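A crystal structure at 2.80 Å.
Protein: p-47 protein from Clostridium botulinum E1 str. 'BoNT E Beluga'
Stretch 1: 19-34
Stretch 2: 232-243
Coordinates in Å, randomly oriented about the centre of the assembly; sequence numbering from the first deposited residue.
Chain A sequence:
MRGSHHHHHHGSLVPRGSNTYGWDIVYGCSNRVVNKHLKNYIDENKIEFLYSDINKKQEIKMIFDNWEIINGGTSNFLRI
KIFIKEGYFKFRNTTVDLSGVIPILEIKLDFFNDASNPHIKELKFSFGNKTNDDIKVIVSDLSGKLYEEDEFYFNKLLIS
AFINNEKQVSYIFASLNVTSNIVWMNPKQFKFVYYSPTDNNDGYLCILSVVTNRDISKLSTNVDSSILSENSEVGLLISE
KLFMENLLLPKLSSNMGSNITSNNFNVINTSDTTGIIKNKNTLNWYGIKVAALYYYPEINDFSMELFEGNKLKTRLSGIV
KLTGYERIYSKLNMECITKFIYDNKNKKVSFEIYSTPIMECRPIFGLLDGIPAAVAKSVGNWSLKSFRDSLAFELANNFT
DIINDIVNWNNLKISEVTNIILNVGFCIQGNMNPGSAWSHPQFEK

Stretch 1 (19-34) NTYGWDIVYGCSNRVV
Stretch 2 (232-243) SEVGLLISEKLF

How do two segments whose touching residues are at least 200 apart in sequence come to lie side by side? Strand 25-30 and strand 234-238 run antiparallel, at 170° between directions and 4.8 Å apart at closest approach. The backbones of the five bridged pairs, Ile25 to Cys29 and Val234 to Ile238, are extended, with phi -95 to -152° and psi 114 to 159°; Ser30 has phi -65° and psi 134°. Tyr27 faces Leu236, their CA atoms 4.6 Å apart, and the register continues from Ile25 opposite Ile238 to Cys29 opposite Val234. Val26 N to Leu237 O (3.0 Å) and Leu237 N to Val26 O (2.8 Å) form one hydrogen-bonded pair; Gly28 N to Gly235 O and Gly235 N to Gly28 O, both 3.0 Å, form the next. Beyond them, Ser239 N donates to Asp24 O at 3.0 Å and Ser30 N to Glu233 O at 3.1 Å.

Which bumps fill the face carrying Ile25, Tyr27 and Cys29? Ile25 (chi1 m, chi2 t) brings CG1 to 3.5 Å from CD1 of Leu242, an m,t leucine reaching back from the helix after the strand. Tyr27, chi1 -46° and chi2 -91°, turns its ring toward Leu236, so that CD1 of Leu236 meets the ring edge, 3.6 Å from Tyr27 CE1. Leu236 has chi1 t and chi2 at 147°, between wells. Farther along, Cys29 SG lies 4.0 Å from Val234 CG2, both residues with chi1 t; these compact side chains suit the buried pairing.

What occupies the other face? Leu237, chi1 t and chi2 p, gives up 95 Å² to stretch 1, the largest share of any residue. Its CB sits 4.3 Å from Val26 CB, with Val26 at chi1 t, while its CD2 reaches to 4.3 Å from CB of Thr20 in the loop before the strand. Beside this bulk the surface drops to a bare patch where Gly28 pairs with Gly235. An ideal CB on Gly28 would have room, so the pairing itself does not demand glycine there.

How are the ends shaped? Both strands give way to helices, each with a serine at its N-cap. Ser30, chi1 t, accepts a weak capping bond from Arg32 N to its OG (3.0 Å); Ser239, chi1 p, accepts another, also weak, from Leu242 N to its OG (3.4 Å). The small hydroxyl side chains can thus serve the first turns. At the first end, Val33 (chi1 t) sets CG2 3.5 Å from CB of Glu233, an apolar contact with the glutamate's stem. In all, 743 Å² is buried, summed over both sides.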

ATOM      1  N   ASN A  19       1.558 -12.090   3.028  1.00119.28           N
ATOM      2  CA  ASN A  19       1.814 -10.826   3.708  1.00104.55           C
ATOM      3  C   ASN A  19       0.529 -10.065   4.014  1.00104.74           C
ATOM      4  O   ASN A  19       0.161  -9.891   5.176  1.00114.70           O
ATOM      5  CB  ASN A  19       2.757  -9.952   2.877  1.00 88.56           C
ATOM      6  CG  ASN A  19       4.212 -10.342   3.044  1.00 89.81           C
ATOM      7  OD1 ASN A  19       4.524 -11.432   3.524  1.00 69.33           O
ATOM      8  ND2 ASN A  19       5.113  -9.450   2.648  1.00 92.01           N
ATOM      9  N   THR A  20      -0.152  -9.615   2.966  1.00114.35           N
ATOM     10  CA  THR A  20      -1.397  -8.873   3.121  1.00107.73           C
ATOM     11  C   THR A  20      -2.534  -9.790   3.562  1.00103.40           C
ATOM     12  O   THR A  20      -2.324 -10.976   3.819  1.00 94.67           O
ATOM     13  CB  THR A  20      -1.799  -8.166   1.814  1.00122.82           C
ATOM     14  OG1 THR A  20      -3.066  -7.520   1.988  1.00128.17           O
ATOM     15  CG2 THR A  20      -1.898  -9.167   0.673  1.00121.95           C
ATOM     16  N   TYR A  21      -3.737  -9.233   3.648  1.00102.30           N
ATOM     17  CA  TYR A  21      -4.909  -9.998   4.060  1.00104.23           C
ATOM     18  C   TYR A  21      -6.083  -9.729   3.123  1.00107.99           C
ATOM     19  O   TYR A  21      -6.991  -8.979   3.463  1.00106.53           O
ATOM     20  CB  TYR A  21      -5.305  -9.650   5.502  1.00106.83           C
ATOM     21  CG  TYR A  21      -4.307 -10.094   6.556  1.00101.07           C
ATOM     22  CD1 TYR A  21      -4.241 -11.420   6.965  1.00109.17           C
ATOM     23  CD2 TYR A  21      -3.437  -9.191   7.143  1.00 99.66           C
ATOM     24  CE1 TYR A  21      -3.332 -11.831   7.926  1.00110.08           C
ATOM     25  CE2 TYR A  21      -2.527  -9.594   8.105  1.00106.84           C
ATOM     26  CZ  TYR A  21      -2.479 -10.916   8.491  1.00110.99           C
ATOM     27  OH  TYR A  21      -1.577 -11.328   9.442  1.00128.50           O
ATOM     28  N   GLY A  22      -6.055 -10.328   1.935  1.00112.06           N
ATOM     29  CA  GLY A  22      -7.156 -10.216   0.993  1.00 99.75           C
ATOM     30  C   GLY A  22      -7.514  -8.817   0.499  1.00 91.23           C
ATOM     31  O   GLY A  22      -8.442  -8.658  -0.297  1.00 97.78           O
ATOM     32  N   TRP A  23      -6.790  -7.802   0.958  1.00 93.47           N
ATOM     33  CA  TRP A  23      -7.030  -6.425   0.533  1.00 91.45           C
ATOM     34  C   TRP A  23      -6.095  -6.009  -0.601  1.00 88.09           C
ATOM     35  O   TRP A  23      -5.086  -6.680  -0.844  1.00 85.67           O
ATOM     36  CB  TRP A  23      -6.867  -5.491   1.728  1.00 98.97           C
ATOM     37  CG  TRP A  23      -8.046  -5.511   2.624  1.00 96.26           C
ATOM     38  CD1 TRP A  23      -8.277  -6.365   3.654  1.00 98.23           C
ATOM     39  CD2 TRP A  23      -9.173  -4.633   2.567  1.00 96.65           C
ATOM     40  NE1 TRP A  23      -9.478  -6.073   4.249  1.00101.21           N
ATOM     41  CE2 TRP A  23     -10.047  -5.011   3.602  1.00 95.48           C
ATOM     42  CE3 TRP A  23      -9.520  -3.556   1.747  1.00101.45           C
ATOM     43  CZ2 TRP A  23     -11.250  -4.353   3.836  1.00 92.23           C
ATOM     44  CZ3 TRP A  23     -10.714  -2.907   1.980  1.00103.05           C
ATOM     45  CH2 TRP A  23     -11.567  -3.307   3.018  1.00 95.11           C
ATOM     46  N   ASP A  24      -6.404  -4.905  -1.283  1.00 81.23           N
ATOM     47  CA  ASP A  24      -5.641  -4.539  -2.502  1.00 89.22           C
ATOM     48  C   ASP A  24      -4.444  -3.618  -2.269  1.00 84.26           C
ATOM     49  O   ASP A  24      -3.329  -3.885  -2.731  1.00 83.29           O
ATOM     50  CB  ASP A  24      -6.555  -3.872  -3.535  1.00 96.03           C
ATOM     51  CG  ASP A  24      -7.250  -4.870  -4.427  1.00 81.43           C
ATOM     52  OD1 ASP A  24      -6.657  -5.945  -4.698  1.00 79.14           O
ATOM     53  OD2 ASP A  24      -8.390  -4.568  -4.846  1.00 70.47           O
ATOM     54  N   ILE A  25      -4.698  -2.501  -1.606  1.00 81.29           N
ATOM     55  CA  ILE A  25      -3.640  -1.604  -1.183  1.00 83.35           C
ATOM     56  C   ILE A  25      -3.946  -1.209   0.248  1.00 93.65           C
ATOM     57  O   ILE A  25      -5.081  -0.839   0.561  1.00 96.85           O
ATOM     58  CB  ILE A  25      -3.548  -0.350  -2.077  1.00 79.46           C
ATOM     59  CG1 ILE A  25      -3.127  -0.724  -3.489  1.00 84.91           C
ATOM     60  CG2 ILE A  25      -2.557   0.637  -1.502  1.00 78.99           C
ATOM     61  CD1 ILE A  25      -2.847   0.471  -4.368  1.00 92.69           C
ATOM     62  N   VAL A  26      -2.952  -1.315   1.121  1.00 88.48           N
ATOM     63  CA  VAL A  26      -3.129  -0.961   2.524  1.00 77.31           C
ATOM     64  C   VAL A  26      -2.166   0.169   2.861  1.00 67.25           C
ATOM     65  O   VAL A  26      -0.979   0.076   2.527  1.00 77.87           O
ATOM     66  CB  VAL A  26      -2.885  -2.178   3.437  1.00 70.04           C
ATOM     67  CG1 VAL A  26      -3.105  -1.824   4.900  1.00 59.74           C
ATOM     68  CG2 VAL A  26      -3.775  -3.336   3.015  1.00 62.01           C
ATOM     69  N   TYR A  27      -2.673   1.239   3.480  1.00 68.48           N
ATOM     70  CA  TYR A  27      -1.817   2.336   3.973  1.00 90.09           C
ATOM     71  C   TYR A  27      -1.746   2.345   5.494  1.00 92.23           C
ATOM     72  O   TYR A  27      -2.699   1.930   6.151  1.00 71.34           O
ATOM     73  CB  TYR A  27      -2.324   3.691   3.488  1.00 83.63           C
ATOM     74  CG  TYR A  27      -2.666   3.705   2.024  1.00 90.05           C
ATOM     75  CD1 TYR A  27      -1.725   4.065   1.070  1.00 85.93           C
ATOM     76  CD2 TYR A  27      -3.922   3.346   1.604  1.00 79.66           C
ATOM     77  CE1 TYR A  27      -2.028   4.077  -0.276  1.00 85.05           C
ATOM     78  CE2 TYR A  27      -4.253   3.344   0.282  1.00 79.35           C
ATOM     79  CZ  TYR A  27      -3.305   3.715  -0.674  1.00 90.36           C
ATOM     80  OH  TYR A  27      -3.646   3.711  -2.018  1.00 67.26           O
ATOM     81  N   GLY A  28      -0.639   2.843   6.047  1.00 90.10           N
ATOM     82  CA  GLY A  28      -0.465   2.869   7.493  1.00 93.31           C
ATOM     83  C   GLY A  28       0.423   3.977   8.044  1.00101.07           C
ATOM     84  O   GLY A  28       1.381   4.414   7.394  1.00115.30           O
ATOM     85  N   CYS A  29       0.102   4.436   9.254  1.00 83.22           N
ATOM     86  CA  CYS A  29       0.876   5.500   9.910  1.00 82.17           C
ATOM     87  C   CYS A  29       1.070   5.309  11.434  1.00 83.60           C
ATOM     88  O   CYS A  29       0.186   4.832  12.151  1.00 70.87           O
ATOM     89  CB  CYS A  29       0.219   6.864   9.647  1.00 69.64           C
ATOM     90  SG  CYS A  29       1.211   8.296  10.188  1.00 83.31           S
ATOM     91  N   SER A  30       2.246   5.707  11.907  1.00 85.02           N
ATOM     92  CA  SER A  30       2.596   5.645  13.319  1.00 84.98           C
ATOM     93  C   SER A  30       1.722   6.586  14.126  1.00 95.84           C
ATOM     94  O   SER A  30       1.528   7.743  13.744  1.00 95.51           O
ATOM     95  CB  SER A  30       4.076   6.002  13.515  1.00 92.90           C
ATOM     96  OG  SER A  30       4.458   6.045  14.881  1.00 97.52           O
ATOM     97  N   ASN A  31       1.204   6.101  15.252  1.00 96.13           N
ATOM     98  CA  ASN A  31       0.495   6.994  16.162  1.00102.49           C
ATOM     99  C   ASN A  31       1.487   8.014  16.714  1.00 87.85           C
ATOM    100  O   ASN A  31       1.125   9.166  16.958  1.00 90.37           O
ATOM    101  CB  ASN A  31      -0.204   6.227  17.302  1.00108.33           C
ATOM    102  CG  ASN A  31       0.755   5.785  18.388  1.00124.67           C
ATOM    103  OD1 ASN A  31       1.894   5.387  18.117  1.00131.46           O
ATOM    104  ND2 ASN A  31       0.303   5.863  19.630  1.00131.90           N
ATOM    105  N   ARG A  32       2.744   7.596  16.869  1.00 75.01           N
ATOM    106  CA  ARG A  32       3.780   8.488  17.379  1.00 86.40           C
ATOM    107  C   ARG A  32       3.877   9.718  16.477  1.00100.98           C
ATOM    108  O   ARG A  32       4.205  10.812  16.939  1.00105.87           O
ATOM    109  CB  ARG A  32       5.137   7.767  17.489  1.00 87.80           C
ATOM    110  CG  ARG A  32       5.157   6.536  18.418  1.00 99.08           C
ATOM    111  CD  ARG A  32       6.554   6.240  19.002  1.00111.78           C
ATOM    112  NE  ARG A  32       7.582   6.068  17.974  1.00133.23           N
ATOM    113  CZ  ARG A  32       7.968   4.895  17.470  1.00133.86           C
ATOM    114  NH1 ARG A  32       7.411   3.768  17.900  1.00119.16           N
ATOM    115  NH2 ARG A  32       8.914   4.849  16.534  1.00130.86           N
ATOM    116  N   VAL A  33       3.540   9.530  15.202  1.00105.13           N
ATOM    117  CA  VAL A  33       3.563  10.598  14.204  1.00109.78           C
ATOM    118  C   VAL A  33       2.374  11.554  14.307  1.00101.08           C
ATOM    119  O   VAL A  33       2.549  12.767  14.485  1.00 99.39           O
ATOM    120  CB  VAL A  33       3.607  10.006  12.781  1.00106.84           C
ATOM    121  CG1 VAL A  33       3.359  11.087  11.726  1.00 96.53           C
ATOM    122  CG2 VAL A  33       4.943   9.327  12.559  1.00107.31           C
ATOM    123  N   VAL A  34       1.170  11.010  14.188  1.00 93.74           N
ATOM    124  CA  VAL A  34      -0.026  11.840  14.206  1.00104.18           C
ATOM    125  C   VAL A  34      -0.254  12.540  15.553  1.00115.23           C
ATOM    126  O   VAL A  34      -0.685  13.694  15.576  1.00129.86           O
ATOM    127  CB  VAL A  34      -1.260  11.009  13.841  1.00101.56           C
ATOM    128  CG1 VAL A  34      -1.224   9.706  14.590  1.00100.93           C
ATOM    129  CG2 VAL A  34      -2.553  11.790  14.124  1.00101.95           C
ATOM    130  N   SER A 232      10.907   3.479   9.997  1.00125.49           N
ATOM    131  CA  SER A 232       9.848   4.067   9.169  1.00114.44           C
ATOM    132  C   SER A 232       8.569   4.518   9.909  1.00107.61           C
ATOM    133  O   SER A 232       7.998   3.772  10.722  1.00 85.09           O
ATOM    134  CB  SER A 232       9.466   3.063   8.082  1.00110.62           C
ATOM    135  OG  SER A 232       9.281   1.773   8.646  1.00104.54           O
ATOM    136  N   GLU A 233       8.127   5.740   9.598  1.00110.50           N
ATOM    137  CA  GLU A 233       6.891   6.325  10.130  1.00 83.35           C
ATOM    138  C   GLU A 233       5.658   5.966   9.302  1.00 91.12           C
ATOM    139  O   GLU A 233       4.599   5.698   9.854  1.00 99.76           O
ATOM    140  CB  GLU A 233       7.006   7.844  10.184  1.00 82.35           C
ATOM    141  CG  GLU A 233       8.349   8.357  10.658  1.00110.49           C
ATOM    142  CD  GLU A 233       8.444   9.867  10.569  1.00121.14           C
ATOM    143  OE1 GLU A 233       7.623  10.462   9.831  1.00109.22           O
ATOM    144  OE2 GLU A 233       9.333  10.451  11.235  1.00134.15           O
ATOM    145  N   VAL A 234       5.781   5.992   7.976  1.00 92.36           N
ATOM    146  CA  VAL A 234       4.640   5.677   7.113  1.00 89.07           C
ATOM    147  C   VAL A 234       4.944   4.476   6.217  1.00 84.92           C
ATOM    148  O   VAL A 234       6.078   4.280   5.763  1.00 90.08           O
ATOM    149  CB  VAL A 234       4.220   6.892   6.244  1.00 73.43           C
ATOM    150  CG1 VAL A 234       3.098   6.523   5.284  1.00 94.16           C
ATOM    151  CG2 VAL A 234       3.756   8.021   7.114  1.00 81.74           C
ATOM    152  N   GLY A 235       3.924   3.655   5.998  1.00 70.35           N
ATOM    153  CA  GLY A 235       4.049   2.468   5.186  1.00 68.47           C
ATOM    154  C   GLY A 235       2.907   2.323   4.203  1.00 90.24           C
ATOM    155  O   GLY A 235       1.813   2.895   4.377  1.00 68.03           O
ATOM    156  N   LEU A 236       3.183   1.534   3.164  1.00 94.28           N
ATOM    157  CA  LEU A 236       2.263   1.288   2.054  1.00 81.73           C
ATOM    158  C   LEU A 236       2.491  -0.134   1.561  1.00 73.41           C
ATOM    159  O   LEU A 236       3.623  -0.506   1.238  1.00 89.09           O
ATOM    160  CB  LEU A 236       2.495   2.324   0.954  1.00 78.85           C
ATOM    161  CG  LEU A 236       1.628   2.524  -0.299  1.00 73.29           C
ATOM    162  CD1 LEU A 236       1.570   3.967  -0.741  1.00 68.00           C
ATOM    163  CD2 LEU A 236       2.189   1.671  -1.439  1.00 81.22           C
ATOM    164  N   LEU A 237       1.424  -0.924   1.521  1.00 63.73           N
ATOM    165  CA  LEU A 237       1.520  -2.302   1.062  1.00 63.37           C
ATOM    166  C   LEU A 237       0.701  -2.586  -0.197  1.00 81.13           C
ATOM    167  O   LEU A 237      -0.537  -2.541  -0.165  1.00 69.41           O
ATOM    168  CB  LEU A 237       1.076  -3.261   2.154  1.00 71.43           C
ATOM    169  CG  LEU A 237       1.570  -4.672   1.838  1.00 65.65           C
ATOM    170  CD1 LEU A 237       3.021  -4.583   1.376  1.00 64.00           C
ATOM    171  CD2 LEU A 237       1.442  -5.582   3.053  1.00 68.32           C
ATOM    172  N   ILE A 238       1.395  -2.902  -1.296  1.00 81.18           N
ATOM    173  CA  ILE A 238       0.745  -3.250  -2.570  1.00 78.57           C
ATOM    174  C   ILE A 238       0.597  -4.765  -2.730  1.00 73.12           C
ATOM    175  O   ILE A 238       1.574  -5.516  -2.553  1.00 69.33           O
ATOM    176  CB  ILE A 238       1.536  -2.702  -3.765  1.00 72.66           C
ATOM    177  CG1 ILE A 238       1.428  -1.181  -3.827  1.00 72.41           C
ATOM    178  CG2 ILE A 238       1.025  -3.293  -5.046  1.00 79.29           C
ATOM    179  CD1 ILE A 238       2.657  -0.528  -4.428  1.00 74.48           C
ATOM    180  N   SER A 239      -0.625  -5.204  -3.040  1.00 62.32           N
ATOM    181  CA  SER A 239      -0.922  -6.620  -3.275  1.00 63.67           C
ATOM    182  C   SER A 239      -0.036  -7.192  -4.383  1.00 85.56           C
ATOM    183  O   SER A 239       0.455  -6.444  -5.237  1.00 84.99           O
ATOM    184  CB  SER A 239      -2.388  -6.802  -3.658  1.00 71.24           C
ATOM    185  OG  SER A 239      -2.594  -6.459  -5.029  1.00 82.83           O
ATOM    186  N   GLU A 240       0.144  -8.511  -4.399  1.00 84.05           N
ATOM    187  CA  GLU A 240       0.969  -9.128  -5.433  1.00 85.50           C
ATOM    188  C   GLU A 240       0.472  -8.789  -6.844  1.00 88.40           C
ATOM    189  O   GLU A 240       1.266  -8.395  -7.703  1.00 88.80           O
ATOM    190  CB  GLU A 240       1.027 -10.644  -5.266  1.00 80.92           C
ATOM    191  CG  GLU A 240       1.363 -11.378  -6.565  1.00 88.30           C
ATOM    192  CD  GLU A 240       1.822 -12.810  -6.345  1.00103.90           C
ATOM    193  OE1 GLU A 240       1.164 -13.736  -6.860  1.00106.10           O
ATOM    194  OE2 GLU A 240       2.855 -13.013  -5.678  1.00116.65           O
ATOM    195  N   LYS A 241      -0.834  -8.917  -7.067  1.00 75.53           N
ATOM    196  CA  LYS A 241      -1.402  -8.684  -8.391  1.00 78.06           C
ATOM    197  C   LYS A 241      -1.025  -7.301  -8.899  1.00 83.78           C
ATOM    198  O   LYS A 241      -0.323  -7.176  -9.909  1.00 87.20           O
ATOM    199  CB  LYS A 241      -2.929  -8.852  -8.385  1.00 87.20           C
ATOM    200  CG  LYS A 241      -3.583  -8.679  -9.763  1.00 96.48           C
ATOM    201  CD  LYS A 241      -5.086  -9.026  -9.752  1.00108.24           C
ATOM    202  CE  LYS A 241      -5.966  -7.774  -9.871  1.00119.22           C
ATOM    203  NZ  LYS A 241      -5.478  -6.793 -10.909  1.00121.19           N
ATOM    204  N   LEU A 242      -1.445  -6.259  -8.189  1.00 69.38           N
ATOM    205  CA  LEU A 242      -1.159  -4.886  -8.623  1.00 69.95           C
ATOM    206  C   LEU A 242       0.317  -4.672  -8.943  1.00 66.94           C
ATOM    207  O   LEU A 242       0.680  -3.932  -9.871  1.00 80.30           O
ATOM    208  CB  LEU A 242      -1.604  -3.898  -7.552  1.00 72.69           C
ATOM    209  CG  LEU A 242      -3.118  -3.856  -7.341  1.00 83.50           C
ATOM    210  CD1 LEU A 242      -3.461  -2.774  -6.346  1.00 85.98           C
ATOM    211  CD2 LEU A 242      -3.840  -3.600  -8.649  1.00 95.89           C
ATOM    212  N   PHE A 243       1.166  -5.344  -8.176  1.00 56.01           N
ATOM    213  CA  PHE A 243       2.599  -5.296  -8.426  1.00 71.53           C
ATOM    214  C   PHE A 243       2.950  -5.912  -9.776  1.00 74.47           C
ATOM    215  O   PHE A 243       3.645  -5.289 -10.589  1.00 59.21           O
ATOM    216  CB  PHE A 243       3.354  -6.029  -7.336  1.00 58.04           C
ATOM    217  CG  PHE A 243       4.765  -6.375  -7.710  1.00 56.99           C
ATOM    218  CD1 PHE A 243       5.758  -5.402  -7.707  1.00 54.53           C
ATOM    219  CD2 PHE A 243       5.108  -7.684  -8.031  1.00 53.98           C
ATOM    220  CE1 PHE A 243       7.075  -5.727  -8.027  1.00 55.53           C
ATOM    221  CE2 PHE A 243       6.425  -8.015  -8.357  1.00 71.66           C
ATOM    222  CZ  PHE A 243       7.409  -7.039  -8.354  1.00 51.89           C
TER